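Long-range contacts in glycoside Hydrolase (Bacteroides plebeius, PDB 5T3B), which belongs to glycoside hydrolase family 50 and probably hydrolyses glycosidic bonds of carbohydrates, perhaps agarose-related ones, for a human gut bacterium: residues K203-P208 with I216-Y221; E226-Y231 with S316-A321; P244-F249 with P328-L333; G382-V387 with N431-V436. One frame throughout, in Å; residues are numbered along the deposited sequence.

Interaction 1: residues K203-P208 with I216-Y221; sequences KGISYP and IGLVFY
Ile205 reaches across to Leu218 and Tyr221, and most of the contact is apolar. Its CD1 is the atom that inserts, lying 3.5 Å from CD2 of Tyr221 and 3.7 Å from CD2 of Leu218. With chi1 at 61°, CG1 is held between the backbone N and the carbonyl carbon, which turns this branch to the facing segment. Leu218 is shared out by its two methyls: CD2 sits over the centre of the Tyr221 ring and also meets Ile205, while CD1 comes 4.0 Å from CD1 of Tyr207. Pro208 closes the other end, its CG 3.7 Å from the hydroxyl oxygen OH of Tyr221 and also touching the backbone of Gly217.

The polar link runs through water. One molecule donates to Ser206 O at 2.7 Å and is hydrogen-bonded to Tyr221 OH at 2.8 Å, so it joins a backbone carbonyl to a phenol. That phenol also has a weak hydrogen bond to Asp276.

Within the connection to helix 224-232, the chain packs through Ile205 and Pro208 on the 3-10 segment 216-220 and Tyr221, directly after Gly204 ends helix 195-203 in a Schellman motif.

Interaction 2: residues E226-Y231 with S316-A321; sequences EWCKEY and SAIKNA
Lys229 and Ala321 mark the place where two helical segments come together, their CA atoms only 4.2 Å apart. The local axes approach to 8.2 Å and cross at -41°, with the N-to-C directions running broadly the same way. Such a close crossing is possible because small side chains line the interface. Ala321 directs its CB toward the facing helix, 3.4 Å from Cys228 O and 3.6 Å from Lys229 N, so a methyl group rests directly on main-chain atoms.

Helix 224-232 is thereby laid against the C-terminal half of the long helix 300-324, and it packs between this helix and helix 195-203. Trp227 and Tyr231 face the latter, where their rings meet Phe199 and Phe195 edge-to-face.

Cys228 carries the rest of the packing. Its SG stands anti to its own carbonyl carbon (chi1 -73°), a setting that carries the sulfur along the partner helix to CB of Ala317 at 3.9 Å and to CG1 of Ile318 at 3.8 Å. Its CB meanwhile faces CB of Ala321, also at 3.9 Å. Lys229 lies along the margin, with CG against Ala321 and the extended chain passing Asn320 O. A water donates to Lys229 O and to Ala321 O, each at 2.9 Å, tying the two backbones together beside the methyl contact.

Interaction 3: residues P244-F249 with P328-L333; sequences PDVLGF and PELLYL. With EDO (1,2-ethanediol), chain M.
Phe249 is bonded through both of its backbone polar groups to the segment 328-333. Its N donates to Leu331 O at 3.0 Å, and its O accepts from Leu333 N at 2.8 Å; the two bonds make a single beta bridge between Phe249 and Tyr332. Just before it, Gly248 passes so near that its CA lies 3.1 Å from the same Leu331 O.

The side chains pack beside the bridge. Phe249 has CG between its backbone N and carbonyl carbon (chi1 72°), bringing the ring back over the partner chain. CD1 of Tyr332 stands over one face of that ring, 3.6 Å from CZ of Phe249, yet the two rings, tilted by 26°, are slid so far that they barely overlap. CD2 of Leu330 approaches CD1 of Phe249 at 3.7 Å, while its other methyl, CD1, meets CG1 of Val246 at 3.9 Å.

The bridge joins neighbouring inner segments, consistent with adjacent staves of the (beta/alpha)8 barrel expected of this family. Backbone bonds from Asp245 and Leu247 to Gln189 tie one segment to strand 188-190, and Leu333 O bonds Ser359 OG on strand 358-361. In the next shell Tyr332 is held at both ends, its OH bonded to Ser251 and its N to Asp356, while Phe237 meets the Phe249 ring edge-to-face.

Interaction 4: residues G382-V387 with N431-V436; sequences GTPFMV and NCVGWV
With chi1 at 73°, CG of Phe385 sits between the backbone N and the carbonyl carbon, and the ring folds across to the neighbouring strand until CB of Cys432 lies over one face, 3.9 Å from the centroid of the Phe385 ring, in a CH-pi contact. SG of Cys432, anti to its backbone N (chi1 178°), stands obliquely to the same ring, 4.4 Å from its centroid. At the ring edge comes the Asn431 amide, its plane turned 73° from the ring and its ND2 3.4 Å from CE1 of Phe385. ND2 has its polar partners in Met373 O and in a water that accepts from ND2 and donates to Thr383 O.

Beneath these groups the strands run parallel. Phe385 N donates to Asn431 O at 2.8 Å and Phe385 O accepts from Val433 N at 2.9 Å; beyond, Val387 N bonds Gly434 O and Val436 N bonds Val387 O. The pairing passes from Phe385 with Cys432 to Val387 with Trp435, so the strand 432-436 carries one extra residue: a beta bulge. Gly434 N turns to Cys432 SG there, a weak bond of 3.5 Å. Away from the Phe385 ring, CB of Pro384 packs on CG1 of Val433 at 3.7 Å.

Strand 385-394 also pairs with 358-361, and 432-437 with 120-126, which fits a closed parallel barrel. At the bulge, the cysteine sulfur probably helps satisfy a buried backbone N-H while still touching the aromatic ring.

In the fold
Interaction 1 comes first along the chain, within the loop between helices 195-203 and 224-232; the segments of interactions 2 and 3 then alternate, and interaction 4 follows. From interaction 1, whose centre is 26 Å from that of the chain, the path runs inward through interactions 2 and 3 to interaction 4, about 8 Å from the chain centre. Interactions 2 and 3 touch where CG2 of Ile318 meets CZ of Tyr332 at 3.6 Å, so helix 300-324 packs directly on the 244-249/328-333 bridge. Interactions 3 and 4 have centres 15 Å apart, with strand 358-361 linked to both. The set thus spans outer loop, packed helices and strand core.

Interaction 1: residues K203-P208 with I216-Y221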
loop_
_atom_site.group_PDB
_atom_site.type_symbol
_atom_site.label_atom_id
_atom_site.label_comp_id
_atom_site.label_asym_id
_atom_site.label_seq_id
_atom_site.Cartn_x
_atom_site.Cartn_y
_atom_site.Cartn_z
ATOM N N LYS A 203 22.055 13.772 -10.798
ATOM C CA LYS A 203 23.349 13.434 -11.352
ATOM C C LYS A 203 23.523 13.830 -12.805
ATOM O O LYS A 203 24.604 13.784 -13.371
ATOM C CB LYS A 203 23.632 11.931 -11.211
ATOM C CG LYS A 203 23.718 11.444 -9.760
ATOM C CD LYS A 203 24.882 12.178 -9.017
ATOM C CE LYS A 203 25.033 11.727 -7.572
ATOM N NZ LYS A 203 26.139 12.511 -6.945
ATOM N N GLY A 204 22.447 14.207 -13.442
ATOM C CA GLY A 204 22.465 14.563 -14.887
ATOM C C GLY A 204 22.792 13.440 -15.836
ATOM O O GLY A 204 23.508 13.649 -16.819
ATOM N N ILE A 205 22.224 12.258 -15.549
ATOM C CA ILE A 205 22.493 11.071 -16.292
ATOM C C ILE A 205 21.199 10.524 -16.898
ATOM O O ILE A 205 20.137 11.040 -16.678
ATOM C CB ILE A 205 23.187 10.028 -15.408
ATOM C CG1 ILE A 205 22.308 9.615 -14.193
ATOM C CG2 ILE A 205 24.561 10.533 -14.952
ATOM C CD1 ILE A 205 22.914 8.523 -13.334
ATOM N N SER A 206 21.387 9.498 -17.740
ATOM C CA SER A 206 20.263 8.787 -18.320
ATOM C C SER A 206 19.980 7.548 -17.500
ATOM O O SER A 206 20.848 7.047 -16.756
ATOM C CB SER A 206 20.621 8.310 -19.725
ATOM O OG SER A 206 20.812 9.376 -20.641
ATOM N N TYR A 207 18.773 7.017 -17.669
ATOM C CA TYR A 207 18.479 5.684 -17.130
ATOM C C TYR A 207 19.396 4.627 -17.790
ATOM O O TYR A 207 19.827 4.763 -18.930
ATOM C CB TYR A 207 17.027 5.288 -17.372
ATOM C CG TYR A 207 16.080 6.110 -16.526
ATOM C CD1 TYR A 207 16.118 6.030 -15.137
ATOM C CD2 TYR A 207 15.095 6.922 -17.093
ATOM C CE1 TYR A 207 15.211 6.705 -14.346
ATOM C CE2 TYR A 207 14.207 7.632 -16.261
ATOM C CZ TYR A 207 14.280 7.503 -14.898
ATOM O OH TYR A 207 13.433 8.165 -14.039
ATOM N N PRO A 208 19.739 3.578 -17.049
ATOM C CA PRO A 208 20.534 2.503 -17.683
ATOM C C PRO A 208 19.918 1.947 -18.950
ATOM O O PRO A 208 18.723 1.740 -18.991
ATOM C CB PRO A 208 20.549 1.399 -16.604
ATOM C CG PRO A 208 20.297 2.141 -15.304
ATOM C CD PRO A 208 19.273 3.205 -15.687
ATOM N N ILE A 216 16.174 0.672 -11.512
ATOM C CA ILE A 216 16.733 0.154 -10.311
ATOM C C ILE A 216 18.264 -0.032 -10.411
ATOM O O ILE A 216 18.957 -0.014 -9.390
ATOM C CB ILE A 216 16.080 -1.192 -9.917
ATOM C CG1 ILE A 216 16.473 -1.635 -8.483
ATOM C CG2 ILE A 216 16.338 -2.260 -10.912
ATOM C CD1 ILE A 216 16.083 -0.677 -7.381
ATOM N N GLY A 217 18.804 -0.167 -11.615
ATOM C CA GLY A 217 20.229 -0.268 -11.772
ATOM C C GLY A 217 21.021 0.952 -11.352
ATOM O O GLY A 217 22.252 0.888 -11.170
ATOM N N LEU A 218 20.326 2.075 -11.134
ATOM C CA LEU A 218 20.969 3.267 -10.615
ATOM C C LEU A 218 21.583 3.100 -9.216
ATOM O O LEU A 218 22.495 3.832 -8.829
ATOM C CB LEU A 218 19.995 4.425 -10.599
ATOM C CG LEU A 218 19.574 4.949 -11.948
ATOM C CD1 LEU A 218 18.364 5.859 -11.832
ATOM C CD2 LEU A 218 20.706 5.649 -12.684
ATOM N N VAL A 219 21.140 2.045 -8.497
ATOM C CA VAL A 219 21.723 1.824 -7.177
ATOM C C VAL A 219 23.205 1.413 -7.248
ATOM O O VAL A 219 23.892 1.529 -6.243
ATOM C CB VAL A 219 20.967 0.761 -6.379
ATOM C CG1 VAL A 219 19.521 1.150 -6.200
ATOM C CG2 VAL A 219 21.055 -0.636 -7.003
ATOM N N PHE A 220 23.680 1.057 -8.422
ATOM C CA PHE A 220 25.091 0.731 -8.599
ATOM C C PHE A 220 25.925 1.898 -9.032
ATOM O O PHE A 220 27.160 1.758 -9.180
ATOM C CB PHE A 220 25.234 -0.396 -9.608
ATOM C CG PHE A 220 24.515 -1.664 -9.199
ATOM C CD1 PHE A 220 25.010 -2.438 -8.155
ATOM C CD2 PHE A 220 23.339 -2.081 -9.840
ATOM C CE1 PHE A 220 24.369 -3.578 -7.760
ATOM C CE2 PHE A 220 22.697 -3.221 -9.419
ATOM C CZ PHE A 220 23.225 -3.975 -8.392
ATOM N N TYR A 221 25.285 3.045 -9.285
ATOM C CA TYR A 221 26.012 4.206 -9.767
ATOM C C TYR A 221 26.707 4.926 -8.627
ATOM O O TYR A 221 26.238 4.910 -7.469
ATOM C CB TYR A 221 25.061 5.144 -10.522
ATOM C CG TYR A 221 24.658 4.710 -11.903
ATOM C CD1 TYR A 221 24.172 3.453 -12.178
ATOM C CD2 TYR A 221 24.795 5.603 -12.967
ATOM C CE1 TYR A 221 23.811 3.078 -13.483
ATOM C CE2 TYR A 221 24.466 5.238 -14.264
ATOM C CZ TYR A 221 23.953 3.998 -14.529
ATOM O OH TYR A 221 23.619 3.586 -15.777
HETATM O O HOH W 1 22.999 5.680 -17.588
#

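Interaction 2: residues E226-Y231 with S316-A321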
loop_
_atom_site.group_PDB
_atom_site.type_symbol
_atom_site.label_atom_id
_atom_site.label_comp_id
_atom_site.label_asym_id
_atom_site.label_seq_id
_atom_site.Cartn_x
_atom_site.Cartn_y
_atom_site.Cartn_z
ATOM N N GLU A 226 25.190 8.255 -0.769
ATOM C CA GLU A 226 25.330 9.596 -0.312
ATOM C C GLU A 226 24.189 10.532 -0.727
ATOM O O GLU A 226 23.749 11.408 0.025
ATOM C CB GLU A 226 26.666 10.214 -0.741
ATOM C CG GLU A 226 26.934 11.613 -0.230
ATOM C CD GLU A 226 26.764 11.842 1.291
ATOM O OE1 GLU A 226 27.102 10.939 2.126
ATOM O OE2 GLU A 226 26.227 12.960 1.625
ATOM N N TRP A 227 23.736 10.343 -1.962
ATOM C CA TRP A 227 22.660 11.137 -2.477
ATOM C C TRP A 227 21.377 10.898 -1.618
ATOM O O TRP A 227 20.672 11.842 -1.259
ATOM C CB TRP A 227 22.370 10.851 -3.963
ATOM C CG TRP A 227 21.169 11.602 -4.436
ATOM C CD1 TRP A 227 21.137 12.868 -4.894
ATOM C CD2 TRP A 227 19.831 11.181 -4.377
ATOM N NE1 TRP A 227 19.862 13.254 -5.161
ATOM C CE2 TRP A 227 19.041 12.235 -4.818
ATOM C CE3 TRP A 227 19.212 10.004 -4.001
ATOM C CZ2 TRP A 227 17.624 12.154 -4.846
ATOM C CZ3 TRP A 227 17.806 9.927 -4.039
ATOM C CH2 TRP A 227 17.050 11.001 -4.427
ATOM N N CYS A 228 21.129 9.635 -1.256
ATOM C CA CYS A 228 19.967 9.391 -0.419
ATOM C C CYS A 228 20.039 10.185 0.892
ATOM O O CYS A 228 19.041 10.728 1.393
ATOM C CB CYS A 228 19.801 7.864 -0.171
ATOM S SG CYS A 228 19.225 6.911 -1.543
ATOM N N LYS A 229 21.230 10.164 1.520
ATOM C CA LYS A 229 21.412 10.936 2.773
ATOM C C LYS A 229 21.062 12.425 2.567
ATOM O O LYS A 229 20.392 13.053 3.379
ATOM C CB LYS A 229 22.815 10.725 3.322
ATOM C CG LYS A 229 23.010 9.342 3.929
ATOM C CD LYS A 229 24.406 9.010 4.332
ATOM C CE LYS A 229 24.483 7.647 4.975
ATOM N NZ LYS A 229 25.860 7.407 5.434
ATOM N N GLU A 230 21.587 13.009 1.510
ATOM C CA GLU A 230 21.349 14.401 1.192
ATOM C C GLU A 230 19.879 14.663 0.945
ATOM O O GLU A 230 19.336 15.639 1.428
ATOM C CB GLU A 230 22.222 14.840 0.027
ATOM C CG GLU A 230 23.696 14.837 0.385
ATOM C CD GLU A 230 24.617 15.154 -0.771
ATOM O OE1 GLU A 230 24.114 15.579 -1.857
ATOM O OE2 GLU A 230 25.870 14.968 -0.608
ATOM N N TYR A 231 19.228 13.738 0.207
ATOM C CA TYR A 231 17.823 13.962 -0.146
ATOM C C TYR A 231 16.971 13.944 1.101
ATOM O O TYR A 231 16.099 14.789 1.261
ATOM C CB TYR A 231 17.397 12.915 -1.165
ATOM C CG TYR A 231 16.065 13.247 -1.829
ATOM C CD1 TYR A 231 15.884 14.409 -2.556
ATOM C CD2 TYR A 231 15.002 12.351 -1.772
ATOM C CE1 TYR A 231 14.664 14.693 -3.210
ATOM C CE2 TYR A 231 13.789 12.620 -2.386
ATOM C CZ TYR A 231 13.630 13.759 -3.110
ATOM O OH TYR A 231 12.459 14.040 -3.739
ATOM N N SER A 316 18.551 -0.365 1.718
ATOM C CA SER A 316 19.479 -0.035 2.742
ATOM C C SER A 316 19.966 1.393 2.638
ATOM O O SER A 316 20.117 2.088 3.657
ATOM C CB SER A 316 20.627 -1.039 2.733
ATOM O OG SER A 316 21.444 -0.876 1.551
ATOM N N ALA A 317 20.160 1.894 1.419
ATOM C CA ALA A 317 20.558 3.277 1.263
ATOM C C ALA A 317 19.526 4.229 1.867
ATOM O O ALA A 317 19.860 5.235 2.471
ATOM C CB ALA A 317 20.748 3.633 -0.204
ATOM N N ILE A 318 18.246 3.927 1.640
ATOM C CA ILE A 318 17.202 4.810 2.084
ATOM C C ILE A 318 17.027 4.737 3.617
ATOM O O ILE A 318 16.918 5.734 4.303
ATOM C CB ILE A 318 15.926 4.547 1.285
ATOM C CG1 ILE A 318 16.225 4.922 -0.201
ATOM C CG2 ILE A 318 14.776 5.380 1.859
ATOM C CD1 ILE A 318 15.196 4.393 -1.186
ATOM N N LYS A 319 17.008 3.506 4.160
ATOM C CA LYS A 319 16.923 3.379 5.582
ATOM C C LYS A 319 18.127 4.043 6.289
ATOM O O LYS A 319 17.958 4.754 7.294
ATOM C CB LYS A 319 16.777 1.933 6.011
ATOM C CG LYS A 319 16.606 1.723 7.506
ATOM C CD LYS A 319 15.372 2.456 8.082
ATOM C CE LYS A 319 15.074 2.007 9.503
ATOM N NZ LYS A 319 14.229 0.812 9.489
ATOM N N ASN A 320 19.317 3.813 5.754
ATOM C CA ASN A 320 20.530 4.450 6.338
ATOM C C ASN A 320 20.458 5.972 6.238
ATOM O O ASN A 320 20.908 6.686 7.093
ATOM C CB ASN A 320 21.777 3.853 5.726
ATOM C CG ASN A 320 21.957 2.415 6.186
ATOM O OD1 ASN A 320 21.603 2.091 7.304
ATOM N ND2 ASN A 320 22.570 1.567 5.377
ATOM N N ALA A 321 19.859 6.471 5.160
ATOM C CA ALA A 321 19.633 7.895 5.022
ATOM C C ALA A 321 18.692 8.445 6.092
ATOM O O ALA A 321 18.945 9.507 6.629
ATOM C CB ALA A 321 19.086 8.240 3.665
HETATM O O HOH W 2 20.490 11.840 5.988
#

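Interaction 3: residues P244-F249 with P328-L333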
loop_
_atom_site.group_PDB
_atom_site.type_symbol
_atom_site.label_atom_id
_atom_site.label_comp_id
_atom_site.label_asym_id
_atom_site.label_seq_id
_atom_site.Cartn_x
_atom_site.Cartn_y
_atom_site.Cartn_z
ATOM N N PRO A 244 4.481 14.791 13.748
ATOM C CA PRO A 244 3.827 13.613 14.306
ATOM C C PRO A 244 2.646 13.100 13.482
ATOM O O PRO A 244 2.278 11.954 13.648
ATOM C CB PRO A 244 3.346 14.042 15.670
ATOM C CG PRO A 244 3.186 15.528 15.509
ATOM C CD PRO A 244 4.335 15.974 14.616
ATOM N N ASP A 245 2.113 13.914 12.573
ATOM C CA ASP A 245 0.945 13.506 11.758
ATOM C C ASP A 245 1.320 12.847 10.472
ATOM O O ASP A 245 0.428 12.522 9.676
ATOM C CB ASP A 245 0.051 14.714 11.541
ATOM C CG ASP A 245 -0.561 15.178 12.860
ATOM O OD1 ASP A 245 -0.933 14.329 13.720
ATOM O OD2 ASP A 245 -0.646 16.432 13.034
ATOM N N VAL A 246 2.592 12.599 10.275
ATOM C CA VAL A 246 3.100 11.862 9.128
ATOM C C VAL A 246 3.303 10.409 9.515
ATOM O O VAL A 246 4.048 10.074 10.414
ATOM C CB VAL A 246 4.355 12.544 8.594
ATOM C CG1 VAL A 246 4.987 11.700 7.498
ATOM C CG2 VAL A 246 4.113 13.937 8.147
ATOM N N LEU A 247 2.525 9.509 8.885
ATOM C CA LEU A 247 2.599 8.084 9.142
ATOM C C LEU A 247 3.979 7.550 8.752
ATOM O O LEU A 247 4.568 6.729 9.443
ATOM C CB LEU A 247 1.483 7.362 8.392
ATOM C CG LEU A 247 1.344 5.894 8.490
ATOM C CD1 LEU A 247 1.091 5.501 9.944
ATOM C CD2 LEU A 247 0.198 5.430 7.626
ATOM N N GLY A 248 4.493 7.977 7.609
ATOM C CA GLY A 248 5.756 7.565 7.055
ATOM C C GLY A 248 5.800 7.964 5.618
ATOM O O GLY A 248 5.000 8.754 5.155
ATOM N N PHE A 249 6.782 7.416 4.855
ATOM C CA PHE A 249 6.880 7.770 3.424
ATOM C C PHE A 249 7.207 6.564 2.574
ATOM O O PHE A 249 7.801 5.588 3.025
ATOM C CB PHE A 249 7.933 8.856 3.179
ATOM C CG PHE A 249 9.379 8.392 3.333
ATOM C CD1 PHE A 249 9.952 8.249 4.598
ATOM C CD2 PHE A 249 10.144 8.133 2.232
ATOM C CE1 PHE A 249 11.235 7.826 4.752
ATOM C CE2 PHE A 249 11.433 7.723 2.387
ATOM C CZ PHE A 249 11.978 7.527 3.647
ATOM N N PRO A 328 15.538 10.648 12.505
ATOM C CA PRO A 328 15.653 9.201 12.411
ATOM C C PRO A 328 14.418 8.395 12.785
ATOM O O PRO A 328 14.383 7.203 12.599
ATOM C CB PRO A 328 16.790 8.857 13.368
ATOM C CG PRO A 328 17.452 10.124 13.652
ATOM C CD PRO A 328 16.497 11.255 13.452
ATOM N N GLU A 329 13.368 9.053 13.323
ATOM C CA GLU A 329 12.167 8.387 13.721
ATOM C C GLU A 329 11.076 8.394 12.639
ATOM O O GLU A 329 10.021 7.766 12.865
ATOM C CB GLU A 329 11.571 8.976 15.013
ATOM C CG GLU A 329 12.398 8.681 16.256
ATOM C CD GLU A 329 11.864 9.465 17.421
ATOM O OE1 GLU A 329 10.973 8.940 18.169
ATOM O OE2 GLU A 329 12.273 10.679 17.544
ATOM N N LEU A 330 11.342 9.000 11.461
ATOM C CA LEU A 330 10.381 8.955 10.345
ATOM C C LEU A 330 10.316 7.516 9.857
ATOM O O LEU A 330 11.367 6.951 9.537
ATOM C CB LEU A 330 10.867 9.884 9.264
ATOM C CG LEU A 330 9.965 10.054 8.062
ATOM C CD1 LEU A 330 8.609 10.626 8.466
ATOM C CD2 LEU A 330 10.657 10.922 7.023
ATOM N N LEU A 331 9.125 6.946 9.697
ATOM C CA LEU A 331 8.993 5.593 9.201
ATOM C C LEU A 331 9.178 5.515 7.692
ATOM O O LEU A 331 8.562 6.271 6.932
ATOM C CB LEU A 331 7.662 4.960 9.582
ATOM C CG LEU A 331 7.371 4.836 11.071
ATOM C CD1 LEU A 331 6.053 4.120 11.296
ATOM C CD2 LEU A 331 8.506 4.123 11.783
ATOM N N TYR A 332 9.948 4.492 7.289
ATOM C CA TYR A 332 10.151 4.173 5.905
ATOM C C TYR A 332 9.223 3.018 5.542
ATOM O O TYR A 332 9.346 1.910 6.039
ATOM C CB TYR A 332 11.593 3.853 5.617
ATOM C CG TYR A 332 11.885 3.478 4.189
ATOM C CD1 TYR A 332 11.205 4.064 3.127
ATOM C CD2 TYR A 332 12.809 2.517 3.909
ATOM C CE1 TYR A 332 11.464 3.709 1.800
ATOM C CE2 TYR A 332 13.111 2.151 2.627
ATOM C CZ TYR A 332 12.433 2.719 1.559
ATOM O OH TYR A 332 12.656 2.348 0.275
ATOM N N LEU A 333 8.280 3.319 4.629
ATOM C CA LEU A 333 7.207 2.354 4.266
ATOM C C LEU A 333 7.463 1.713 2.913
ATOM O O LEU A 333 6.530 1.103 2.376
ATOM C CB LEU A 333 5.878 3.071 4.286
ATOM C CG LEU A 333 5.528 3.868 5.539
ATOM C CD1 LEU A 333 4.204 4.597 5.368
ATOM C CD2 LEU A 333 5.477 3.014 6.778
HETATM C C1 EDO M . 12.403 5.436 11.879
HETATM O O1 EDO M . 12.814 4.874 10.620
HETATM C C2 EDO M . 12.879 4.568 13.072
HETATM O O2 EDO M . 12.389 3.269 12.657
HETATM O O HOH W 3 6.735 8.388 10.353
#

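Interaction 4: residues G382-V387 with N431-V436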
loop_
_atom_site.group_PDB
_atom_site.type_symbol
_atom_site.label_atom_id
_atom_site.label_comp_id
_atom_site.label_asym_id
_atom_site.label_seq_id
_atom_site.Cartn_x
_atom_site.Cartn_y
_atom_site.Cartn_z
ATOM N N GLY A 382 9.848 -11.113 10.150
ATOM C CA GLY A 382 8.781 -10.605 10.992
ATOM C C GLY A 382 8.380 -9.129 10.761
ATOM O O GLY A 382 7.445 -8.624 11.390
ATOM N N THR A 383 9.149 -8.415 9.905
ATOM C CA THR A 383 8.770 -7.033 9.566
ATOM C C THR A 383 7.437 -7.097 8.858
ATOM O O THR A 383 7.260 -7.920 7.992
ATOM C CB THR A 383 9.836 -6.419 8.655
ATOM O OG1 THR A 383 11.063 -6.377 9.388
ATOM C CG2 THR A 383 9.427 -5.034 8.182
ATOM N N PRO A 384 6.490 -6.252 9.256
ATOM C CA PRO A 384 5.131 -6.326 8.653
ATOM C C PRO A 384 5.081 -5.700 7.280
ATOM O O PRO A 384 5.998 -4.977 6.838
ATOM C CB PRO A 384 4.261 -5.588 9.634
ATOM C CG PRO A 384 5.233 -4.502 10.158
ATOM C CD PRO A 384 6.529 -5.252 10.324
ATOM N N PHE A 385 3.954 -5.982 6.628
ATOM C CA PHE A 385 3.620 -5.345 5.362
ATOM C C PHE A 385 2.291 -4.590 5.506
ATOM O O PHE A 385 1.520 -4.799 6.450
ATOM C CB PHE A 385 3.554 -6.360 4.200
ATOM C CG PHE A 385 2.367 -7.253 4.197
ATOM C CD1 PHE A 385 2.325 -8.398 4.933
ATOM C CD2 PHE A 385 1.284 -6.950 3.397
ATOM C CE1 PHE A 385 1.261 -9.251 4.917
ATOM C CE2 PHE A 385 0.173 -7.810 3.336
ATOM C CZ PHE A 385 0.150 -8.968 4.112
ATOM N N MET A 386 2.065 -3.719 4.519
ATOM C CA MET A 386 0.787 -3.036 4.364
ATOM C C MET A 386 0.402 -3.139 2.890
ATOM O O MET A 386 1.292 -3.103 2.036
ATOM C CB MET A 386 0.828 -1.583 4.794
ATOM C CG MET A 386 1.765 -0.714 4.043
ATOM S SD MET A 386 1.947 0.964 4.678
ATOM C CE MET A 386 0.328 1.548 4.423
ATOM N N VAL A 387 -0.876 -3.192 2.610
ATOM C CA VAL A 387 -1.379 -3.182 1.231
ATOM C C VAL A 387 -1.629 -1.747 0.876
ATOM O O VAL A 387 -2.534 -1.098 1.412
ATOM C CB VAL A 387 -2.578 -4.080 1.075
ATOM C CG1 VAL A 387 -3.178 -3.874 -0.336
ATOM C CG2 VAL A 387 -2.197 -5.519 1.323
ATOM N N ASN A 431 0.918 -10.383 10.128
ATOM C CA ASN A 431 1.966 -9.518 9.655
ATOM C C ASN A 431 1.506 -8.369 8.759
ATOM O O ASN A 431 2.359 -7.612 8.274
ATOM C CB ASN A 431 3.085 -10.303 8.918
ATOM C CG ASN A 431 2.573 -11.133 7.779
ATOM O OD1 ASN A 431 1.517 -11.784 7.859
ATOM N ND2 ASN A 431 3.394 -11.227 6.743
ATOM N N CYS A 432 0.187 -8.205 8.592
ATOM C CA CYS A 432 -0.323 -7.050 7.839
ATOM C C CYS A 432 -0.818 -5.998 8.819
ATOM O O CYS A 432 -1.654 -6.343 9.668
ATOM C CB CYS A 432 -1.466 -7.505 6.934
ATOM S SG CYS A 432 -2.212 -6.144 6.000
ATOM N N VAL A 433 -0.302 -4.781 8.709
ATOM C CA VAL A 433 -0.687 -3.721 9.610
ATOM C C VAL A 433 -1.793 -2.796 9.044
ATOM O O VAL A 433 -2.191 -1.881 9.737
ATOM C CB VAL A 433 0.518 -2.851 10.018
ATOM C CG1 VAL A 433 1.433 -3.641 10.921
ATOM C CG2 VAL A 433 1.267 -2.260 8.854
ATOM N N GLY A 434 -2.324 -3.134 7.843
ATOM C CA GLY A 434 -3.467 -2.510 7.290
ATOM C C GLY A 434 -3.306 -2.246 5.804
ATOM O O GLY A 434 -2.519 -2.894 5.091
ATOM N N TRP A 435 -4.167 -1.349 5.336
ATOM C CA TRP A 435 -4.357 -1.206 3.887
ATOM C C TRP A 435 -4.768 0.201 3.520
ATOM O O TRP A 435 -5.176 1.016 4.368
ATOM C CB TRP A 435 -5.418 -2.204 3.369
ATOM C CG TRP A 435 -6.776 -2.004 3.989
ATOM C CD1 TRP A 435 -7.661 -0.983 3.727
ATOM C CD2 TRP A 435 -7.396 -2.821 4.993
ATOM N NE1 TRP A 435 -8.761 -1.120 4.525
ATOM C CE2 TRP A 435 -8.666 -2.253 5.285
ATOM C CE3 TRP A 435 -7.052 -4.027 5.605
ATOM C CZ2 TRP A 435 -9.539 -2.811 6.212
ATOM C CZ3 TRP A 435 -7.929 -4.580 6.507
ATOM C CH2 TRP A 435 -9.164 -3.984 6.798
ATOM N N VAL A 436 -4.696 0.411 2.205
ATOM C CA VAL A 436 -5.081 1.651 1.571
ATOM C C VAL A 436 -5.892 1.339 0.359
ATOM O O VAL A 436 -5.421 0.634 -0.543
ATOM C CB VAL A 436 -3.838 2.503 1.187
ATOM C CG1 VAL A 436 -4.250 3.828 0.566
ATOM C CG2 VAL A 436 -2.909 2.678 2.351
HETATM O O HOH W 4 5.847 -9.682 6.429
#